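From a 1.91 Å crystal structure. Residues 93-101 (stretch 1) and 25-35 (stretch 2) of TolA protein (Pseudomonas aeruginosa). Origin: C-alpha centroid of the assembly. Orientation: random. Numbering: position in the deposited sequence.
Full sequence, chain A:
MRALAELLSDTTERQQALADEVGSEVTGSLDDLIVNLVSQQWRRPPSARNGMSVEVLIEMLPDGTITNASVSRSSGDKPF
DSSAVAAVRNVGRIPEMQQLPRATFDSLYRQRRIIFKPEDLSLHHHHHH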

# COMPACT_ATOMS: atom_id res chain seq x y z
N ARG A 93 4.29 5.87 10.57
CA ARG A 93 5.47 5.24 9.94
C ARG A 93 5.35 3.76 9.67
O ARG A 93 4.83 3.03 10.48
CB ARG A 93 6.73 5.46 10.79
CG ARG A 93 6.65 5.05 12.27
CD ARG A 93 7.86 5.48 13.12
NE ARG A 93 9.11 4.96 12.68
CZ ARG A 93 9.66 3.87 13.16
NH1 ARG A 93 9.04 3.18 14.07
NH2 ARG A 93 10.85 3.48 12.77
N ILE A 94 6.02 3.33 8.63
CA ILE A 94 6.08 1.95 8.24
C ILE A 94 7.54 1.60 8.01
O ILE A 94 7.90 1.53 6.81
CB ILE A 94 5.17 1.71 6.97
CG1 ILE A 94 3.77 2.24 7.28
CG2 ILE A 94 5.10 0.25 6.76
CD1 ILE A 94 2.75 2.02 6.18
N PRO A 95 8.35 1.43 9.08
CA PRO A 95 9.83 1.19 8.95
C PRO A 95 10.15 -0.11 8.17
O PRO A 95 11.25 -0.39 7.67
CB PRO A 95 10.29 1.13 10.40
CG PRO A 95 9.00 0.95 11.22
CD PRO A 95 7.91 1.62 10.47
N GLU A 96 9.13 -0.95 8.07
CA GLU A 96 9.18 -2.13 7.22
C GLU A 96 9.58 -1.74 5.83
O GLU A 96 10.25 -2.54 5.12
CB GLU A 96 7.84 -2.94 7.22
CG GLU A 96 7.48 -3.54 8.57
CD GLU A 96 6.78 -2.60 9.59
OE1 GLU A 96 6.70 -1.37 9.37
OE2 GLU A 96 6.30 -3.12 10.62
N MSE A 97 9.34 -0.50 5.40
CA MSE A 97 9.75 -0.17 4.10
C MSE A 97 11.24 -0.21 3.96
O MSE A 97 11.73 -0.27 2.85
CB MSE A 97 9.30 1.19 3.70
CG MSE A 97 7.84 1.35 3.71
SE MSE A 97 7.11 0.42 2.03
CE MSE A 97 5.23 -0.00 2.80
N GLN A 98 11.97 -0.22 5.06
CA GLN A 98 13.42 -0.10 4.93
C GLN A 98 14.01 -1.38 4.39
O GLN A 98 15.19 -1.45 4.13
CB GLN A 98 14.07 0.21 6.26
CG GLN A 98 13.80 1.63 6.81
CD GLN A 98 14.24 1.79 8.24
OE1 GLN A 98 15.19 1.15 8.67
NE2 GLN A 98 13.56 2.66 8.98
N GLN A 99 13.20 -2.40 4.22
CA GLN A 99 13.64 -3.69 3.69
C GLN A 99 13.78 -3.71 2.19
O GLN A 99 14.35 -4.64 1.62
CB GLN A 99 12.61 -4.69 4.06
CG GLN A 99 12.50 -4.81 5.62
CD GLN A 99 11.43 -5.82 6.11
OE1 GLN A 99 11.30 -6.07 7.34
NE2 GLN A 99 10.67 -6.40 5.15
N LEU A 100 13.27 -2.67 1.55
CA LEU A 100 13.37 -2.57 0.13
C LEU A 100 14.71 -1.92 -0.29
O LEU A 100 15.14 -0.97 0.33
CB LEU A 100 12.29 -1.65 -0.39
CG LEU A 100 10.86 -2.14 -0.15
CD1 LEU A 100 9.96 -1.12 -0.63
CD2 LEU A 100 10.66 -3.40 -0.95
N PRO A 101 15.29 -2.38 -1.38
CA PRO A 101 16.37 -1.64 -2.04
C PRO A 101 15.78 -0.35 -2.41
O PRO A 101 14.61 -0.25 -2.75
CB PRO A 101 16.59 -2.42 -3.34
CG PRO A 101 16.13 -3.73 -3.09
CD PRO A 101 14.95 -3.61 -2.11
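Stretch 2, residues 25-35: EVTGSLDDLIV

Stretch 2 is helical along its whole length, part of a longer helix that extends beyond both of its ends, with regular i to i+4 backbone hydrogen bonds such as Leu 30 N to Val 26 O at 2.9 Å and Ile 34 N to Leu 30 O at 3.0 Å. It packs against a short 3-10 segment, residues 95-99, and the residues that flank it. The two stretches run in opposite directions: Ile 94 lies nearest Ile 34, Met 97 nearest Leu 30 and Leu 100 nearest Val 26, with CA to CA distances of 7.8, 7.9 and 9.1 Å. No hydrogen bond joins the stretches, so the fit, which buries 355 Å² summed over both sides, rests on the shapes of the side chains.

Leu 30 is the central bump of the helix. Pointing toward stretch 1, it enters a hollow formed by Glu 96, Met 97 and Leu 100, and it has the largest covered area of any residue here. Its CD2 lies 4.0 Å from Met 97 CE and 4.2 Å from Glu 96 CB, while its CD1 meets Leu 100 CD2 at 3.9 Å. The same Leu 100 CD2 reaches Val 26 CG1 at 4.0 Å, so this methyl fits between two residues one helical turn apart.

Met 97, a selenomethionine, leaves its backbone sideways, but its end comes nearer the helix. There CE bridges the next turn, touching Ile 34 CD1 at 3.9 Å as well as Leu 30. Ile 94 presents two methyls to the far end of the stretch: CD1 packs on Ile 34 CG1 at 3.9 Å, and CG2 on Leu 33 CD2 at 3.8 Å. Leu 33 CD2 also presses against Glu 96 CG at 3.4 Å, the closest approach in the contact, so the aliphatic part of Glu 96 helps enclose this leucine methyl.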

# COMPACT_ATOMS: atom_id res chain seq x y z
N GLU A 25 5.05 -11.35 -4.30
CA GLU A 25 4.93 -11.73 -2.89
C GLU A 25 5.29 -10.53 -1.92
O GLU A 25 4.70 -10.34 -0.84
CB GLU A 25 5.81 -12.95 -2.64
CG GLU A 25 5.72 -13.53 -1.22
CD GLU A 25 6.53 -14.85 -1.00
OE1 GLU A 25 7.12 -15.43 -1.99
OE2 GLU A 25 6.58 -15.30 0.18
N VAL A 26 6.22 -9.67 -2.38
CA VAL A 26 6.75 -8.60 -1.57
C VAL A 26 5.77 -7.46 -1.52
O VAL A 26 5.45 -6.95 -0.49
CB VAL A 26 8.14 -8.10 -2.15
CG1 VAL A 26 8.58 -6.82 -1.50
CG2 VAL A 26 9.21 -9.18 -1.88
N THR A 27 5.33 -7.05 -2.67
CA THR A 27 4.41 -5.98 -2.79
C THR A 27 3.05 -6.36 -2.15
O THR A 27 2.38 -5.51 -1.58
CB THR A 27 4.34 -5.66 -4.30
OG1 THR A 27 5.58 -5.00 -4.67
CG2 THR A 27 3.35 -4.60 -4.61
N GLY A 28 2.70 -7.65 -2.22
CA GLY A 28 1.49 -8.17 -1.64
C GLY A 28 1.59 -8.07 -0.14
O GLY A 28 0.64 -7.68 0.55
N SER A 29 2.71 -8.47 0.39
CA SER A 29 2.93 -8.47 1.76
C SER A 29 3.00 -7.01 2.31
O SER A 29 2.42 -6.68 3.35
CB SER A 29 4.22 -9.20 2.04
OG SER A 29 4.52 -9.04 3.43
N LEU A 30 3.66 -6.13 1.60
CA LEU A 30 3.70 -4.74 2.06
C LEU A 30 2.34 -3.98 1.93
O LEU A 30 2.03 -3.15 2.78
CB LEU A 30 4.81 -3.99 1.33
CG LEU A 30 6.19 -4.36 1.86
CD1 LEU A 30 7.26 -3.96 0.84
CD2 LEU A 30 6.47 -3.75 3.31
N ASP A 31 1.56 -4.25 0.90
CA ASP A 31 0.27 -3.63 0.70
C ASP A 31 -0.67 -4.16 1.78
O ASP A 31 -1.48 -3.38 2.30
CB ASP A 31 -0.34 -3.84 -0.70
CG ASP A 31 0.38 -3.02 -1.78
OD1 ASP A 31 1.28 -2.17 -1.43
OD2 ASP A 31 0.11 -3.15 -2.99
N ASP A 32 -0.52 -5.43 2.14
CA ASP A 32 -1.28 -6.01 3.23
C ASP A 32 -0.95 -5.28 4.55
O ASP A 32 -1.88 -4.95 5.32
CB ASP A 32 -1.01 -7.47 3.44
CG ASP A 32 -1.64 -8.36 2.43
OD1 ASP A 32 -2.59 -7.91 1.75
OD2 ASP A 32 -1.22 -9.59 2.33
N LEU A 33 0.34 -5.07 4.80
CA LEU A 33 0.76 -4.34 5.98
C LEU A 33 0.12 -2.94 5.98
O LEU A 33 -0.45 -2.53 6.96
CB LEU A 33 2.28 -4.35 6.12
CG LEU A 33 2.90 -3.54 7.28
CD1 LEU A 33 2.57 -4.27 8.51
CD2 LEU A 33 4.37 -3.42 7.10
N ILE A 34 0.16 -2.23 4.88
CA ILE A 34 -0.41 -0.90 4.87
C ILE A 34 -1.88 -0.98 5.23
O ILE A 34 -2.40 -0.28 6.11
CB ILE A 34 -0.24 -0.29 3.51
CG1 ILE A 34 1.23 0.05 3.24
CG2 ILE A 34 -1.09 0.95 3.35
CD1 ILE A 34 1.46 0.48 1.80
N VAL A 35 -2.55 -1.92 4.60
CA VAL A 35 -3.97 -2.05 4.80
C VAL A 35 -4.25 -2.40 6.27
O VAL A 35 -5.11 -1.77 6.90
CB VAL A 35 -4.61 -3.09 3.78
CG1 VAL A 35 -5.98 -3.41 4.26
CG2 VAL A 35 -4.73 -2.42 2.37